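Long-range contact in nucleotide-binding protein, universal stress protein UspA family (Lactobacillus plantarum, PDB 3S3T), which binds ATP and, as a member of the universal stress protein UspA family, probably takes part in the cell's response to stress: residues R4-V10 with H32-A38. Sequence-based numbering, arbitrary orientation.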
ATOM      1  N   ARG A   4       1.935  25.360  16.185  1.00 29.74           N
ATOM      2  CA  ARG A   4       1.034  24.536  17.011  1.00 28.05           C
ATOM      3  C   ARG A   4      -0.136  24.040  16.172  1.00 25.97           C
ATOM      4  O   ARG A   4      -0.518  24.671  15.181  1.00 24.34           O
ATOM      5  CB  ARG A   4       0.449  25.341  18.195  1.00 28.80           C
ATOM      6  CG  ARG A   4      -0.324  26.587  17.749  1.00 28.57           C
ATOM      7  CD  ARG A   4      -0.902  27.359  18.938  1.00 29.88           C
ATOM      8  NE  ARG A   4      -2.067  26.713  19.485  1.00 28.65           N
ATOM      9  CZ  ARG A   4      -3.336  26.965  19.134  1.00 28.06           C
ATOM     10  NH1 ARG A   4      -3.624  27.861  18.221  1.00 26.39           N
ATOM     11  NH2 ARG A   4      -4.330  26.271  19.696  1.00 27.17           N
ATOM     12  N   TYR A   5      -0.701  22.909  16.577  1.00 24.56           N
ATOM     13  CA  TYR A   5      -1.963  22.464  16.021  1.00 23.74           C
ATOM     14  C   TYR A   5      -3.083  23.328  16.542  1.00 24.81           C
ATOM     15  O   TYR A   5      -3.039  23.785  17.686  1.00 25.87           O
ATOM     16  CB  TYR A   5      -2.218  21.009  16.416  1.00 23.45           C
ATOM     17  CG  TYR A   5      -1.211  20.084  15.770  1.00 22.31           C
ATOM     18  CD1 TYR A   5      -1.167  19.937  14.388  1.00 23.33           C
ATOM     19  CD2 TYR A   5      -0.249  19.425  16.534  1.00 23.38           C
ATOM     20  CE1 TYR A   5      -0.233  19.095  13.785  1.00 22.90           C
ATOM     21  CE2 TYR A   5       0.703  18.592  15.935  1.00 23.87           C
ATOM     22  CZ  TYR A   5       0.696  18.435  14.553  1.00 23.26           C
ATOM     23  OH  TYR A   5       1.622  17.628  13.946  1.00 21.59           O
ATOM     24  N   THR A   6      -4.074  23.557  15.699  1.00 24.35           N
ATOM     25  CA  THR A   6      -5.240  24.334  16.069  1.00 25.33           C
ATOM     26  C   THR A   6      -6.559  23.523  16.093  1.00 24.91           C
ATOM     27  O   THR A   6      -7.486  23.892  16.807  1.00 25.53           O
ATOM     28  CB  THR A   6      -5.452  25.480  15.095  1.00 25.58           C
ATOM     29  OG1 THR A   6      -5.770  24.947  13.804  1.00 25.79           O
ATOM     30  CG2 THR A   6      -4.209  26.370  15.008  1.00 26.80           C
ATOM     31  N   ASN A   7      -6.643  22.450  15.296  1.00 23.93           N
ATOM     32  CA  ASN A   7      -7.895  21.729  15.059  1.00 23.04           C
ATOM     33  C   ASN A   7      -7.603  20.281  14.716  1.00 22.12           C
ATOM     34  O   ASN A   7      -7.270  19.985  13.572  1.00 22.05           O
ATOM     35  CB  ASN A   7      -8.646  22.381  13.881  1.00 22.85           C
ATOM     36  CG  ASN A   7      -9.168  23.752  14.214  1.00 24.06           C
ATOM     37  OD1 ASN A   7     -10.221  23.872  14.826  1.00 25.72           O
ATOM     38  ND2 ASN A   7      -8.449  24.790  13.802  1.00 21.12           N
ATOM     39  N   ILE A   8      -7.727  19.396  15.697  1.00 21.21           N
ATOM     40  CA  ILE A   8      -7.351  17.981  15.576  1.00 20.16           C
ATOM     41  C   ILE A   8      -8.583  17.097  15.364  1.00 20.73           C
ATOM     42  O   ILE A   8      -9.622  17.332  15.969  1.00 20.63           O
ATOM     43  CB  ILE A   8      -6.611  17.508  16.864  1.00 20.64           C
ATOM     44  CG1 ILE A   8      -5.377  18.390  17.133  1.00 22.08           C
ATOM     45  CG2 ILE A   8      -6.170  16.001  16.799  1.00 18.41           C
ATOM     46  CD1 ILE A   8      -4.700  18.154  18.496  1.00 21.78           C
ATOM     47  N   LEU A   9      -8.436  16.079  14.511  1.00 19.99           N
ATOM     48  CA  LEU A   9      -9.471  15.114  14.229  1.00 21.12           C
ATOM     49  C   LEU A   9      -8.961  13.756  14.672  1.00 20.43           C
ATOM     50  O   LEU A   9      -7.815  13.377  14.372  1.00 20.06           O
ATOM     51  CB  LEU A   9      -9.790  15.065  12.723  1.00 21.27           C
ATOM     52  CG  LEU A   9     -10.920  14.107  12.308  1.00 22.08           C
ATOM     53  CD1 LEU A   9     -12.279  14.461  12.893  1.00 22.76           C
ATOM     54  CD2 LEU A   9     -11.014  14.110  10.799  1.00 20.47           C
ATOM     55  N   VAL A  10      -9.777  13.056  15.447  1.00 20.59           N
ATOM     56  CA  VAL A  10      -9.473  11.697  15.837  1.00 21.06           C
ATOM     57  C   VAL A  10     -10.646  10.784  15.421  1.00 21.27           C
ATOM     58  O   VAL A  10     -11.638  10.682  16.113  1.00 21.51           O
ATOM     59  CB  VAL A  10      -9.073  11.539  17.315  1.00 21.99           C
ATOM     60  CG1 VAL A  10     -10.130  12.072  18.300  1.00 21.44           C
ATOM     61  CG2 VAL A  10      -8.728  10.068  17.573  1.00 19.52           C
ATOM     62  N   HIS A  32      -1.307  21.584  22.864  1.00 28.98           N
ATOM     63  CA  HIS A  32      -1.361  22.612  21.835  1.00 28.19           C
ATOM     64  C   HIS A  32      -2.526  23.569  22.074  1.00 26.99           C
ATOM     65  O   HIS A  32      -2.702  24.564  21.355  1.00 26.31           O
ATOM     66  CB  HIS A  32      -1.494  21.939  20.468  1.00 26.68           C
ATOM     67  CG  HIS A  32      -0.247  21.257  20.010  1.00 27.59           C
ATOM     68  ND1 HIS A  32       0.590  21.799  19.054  1.00 31.48           N
ATOM     69  CD2 HIS A  32       0.307  20.074  20.367  1.00 27.58           C
ATOM     70  CE1 HIS A  32       1.608  20.981  18.848  1.00 28.33           C
ATOM     71  NE2 HIS A  32       1.470  19.938  19.649  1.00 30.34           N
ATOM     72  N   GLN A  33      -3.325  23.239  23.085  1.00 26.33           N
ATOM     73  CA  GLN A  33      -4.589  23.895  23.356  1.00 26.67           C
ATOM     74  C   GLN A  33      -5.428  23.995  22.085  1.00 25.23           C
ATOM     75  O   GLN A  33      -5.931  25.063  21.727  1.00 25.92           O
ATOM     76  CB  GLN A  33      -4.362  25.250  24.022  1.00 28.50           C
ATOM     77  CG  GLN A  33      -3.822  25.096  25.447  1.00 29.62           C
ATOM     78  CD  GLN A  33      -4.875  24.629  26.412  1.00 31.39           C
ATOM     79  OE1 GLN A  33      -5.726  25.394  26.829  1.00 33.86           O
ATOM     80  NE2 GLN A  33      -4.826  23.377  26.782  1.00 31.39           N
ATOM     81  N   ALA A  34      -5.567  22.854  21.429  1.00 24.04           N
ATOM     82  CA  ALA A  34      -6.228  22.757  20.136  1.00 23.63           C
ATOM     83  C   ALA A  34      -7.669  22.336  20.287  1.00 23.31           C
ATOM     84  O   ALA A  34      -8.046  21.701  21.257  1.00 24.92           O
ATOM     85  CB  ALA A  34      -5.472  21.806  19.225  1.00 22.91           C
ATOM     86  N   ASN A  35      -8.494  22.685  19.312  1.00 24.52           N
ATOM     87  CA  ASN A  35      -9.826  22.122  19.273  1.00 24.54           C
ATOM     88  C   ASN A  35      -9.675  20.644  18.924  1.00 23.72           C
ATOM     89  O   ASN A  35      -8.732  20.255  18.193  1.00 23.16           O
ATOM     90  CB  ASN A  35     -10.723  22.853  18.267  1.00 25.42           C
ATOM     91  CG  ASN A  35     -10.867  24.338  18.570  1.00 26.66           C
ATOM     92  OD1 ASN A  35     -11.062  24.750  19.715  1.00 28.32           O
ATOM     93  ND2 ASN A  35     -10.756  25.152  17.531  1.00 26.88           N
ATOM     94  N   LEU A  36     -10.555  19.811  19.480  1.00 23.82           N
ATOM     95  CA  LEU A  36     -10.533  18.380  19.246  1.00 23.56           C
ATOM     96  C   LEU A  36     -11.899  17.908  18.775  1.00 24.56           C
ATOM     97  O   LEU A  36     -12.907  18.317  19.333  1.00 25.98           O
ATOM     98  CB  LEU A  36     -10.092  17.623  20.515  1.00 23.91           C
ATOM     99  CG  LEU A  36      -9.918  16.102  20.435  1.00 23.21           C
ATOM    100  CD1 LEU A  36      -8.944  15.721  19.345  1.00 21.91           C
ATOM    101  CD2 LEU A  36      -9.483  15.547  21.804  1.00 22.91           C
ATOM    102  N   THR A  37     -11.920  17.087  17.705  1.00 24.41           N
ATOM    103  CA  THR A  37     -13.149  16.450  17.240  1.00 23.77           C
ATOM    104  C   THR A  37     -12.933  14.923  17.160  1.00 22.48           C
ATOM    105  O   THR A  37     -11.985  14.495  16.511  1.00 21.36           O
ATOM    106  CB  THR A  37     -13.521  16.942  15.836  1.00 23.87           C
ATOM    107  OG1 THR A  37     -13.818  18.344  15.915  1.00 24.50           O
ATOM    108  CG2 THR A  37     -14.769  16.180  15.274  1.00 23.32           C
ATOM    109  N   ALA A  38     -13.778  14.144  17.845  1.00 22.58           N
ATOM    110  CA  ALA A  38     -13.858  12.671  17.659  1.00 21.76           C
ATOM    111  C   ALA A  38     -14.964  12.330  16.675  1.00 22.61           C
ATOM    112  O   ALA A  38     -16.094  12.860  16.765  1.00 24.21           O
ATOM    113  CB  ALA A  38     -14.061  11.961  18.965  1.00 21.99           C
TER
HETATM  114  O   HOH W   1     -11.504  19.727  16.017  1.00 27.69           O
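Ile8 and Val10 pair with Leu36 and Ala38 where strands 7-11 and 35-43 run parallel, the two strands of a right-handed beta-alpha-beta crossover made through helix 16-32 in the Rossmann-like fold of this family. Backbone bonds zip them together: Asn35 N to Thr6 O, Ile8 N to Asn35 O, Thr37 N to Ile8 O and Val10 N to Thr37 O (2.8 Å). Ile8 O also receives a water that bonds to Thr37 OG1, a use for threonine's hydroxyl. Toward helix 16-32 the face is greasy: Ile8 CG2 meets Leu36 CD1 at 3.8 Å, and Val10 CG1 touches Leu36 CD1 and the small Ala38 CB. On the other face, Asn35 ND2 gives Asn7 OD1 an almost straight bond (3.0 Å, 175°), from above the Asn7 carbonyl plane but within the amide plane of Asn35. With CG beside the backbone N (chi1 -69°), Asn7 can also turn ND2 to Thr6 OG1 at 2.7 Å, so both ends of its amide are used; Asn35 OD1 is taken by Asn85. A leucine in place of Asn7 would probably leave Asn35 ND2 without this acceptor and Thr6 OG1 without this donor. Where helix 16-32 ends, Tyr5 CD2 sits over one face of the His32 ring, 3.4 Å from His32 CE1, while Tyr5 OH reaches Asn141. Tyr5 O, beside Ala34 CB, is buried without a polar partner. Arg4 suits the helix end because its long chain, bent at chi3 (-76°), brings NE and NH2 edge-on to one acceptor, each 2.9 Å from His32 O.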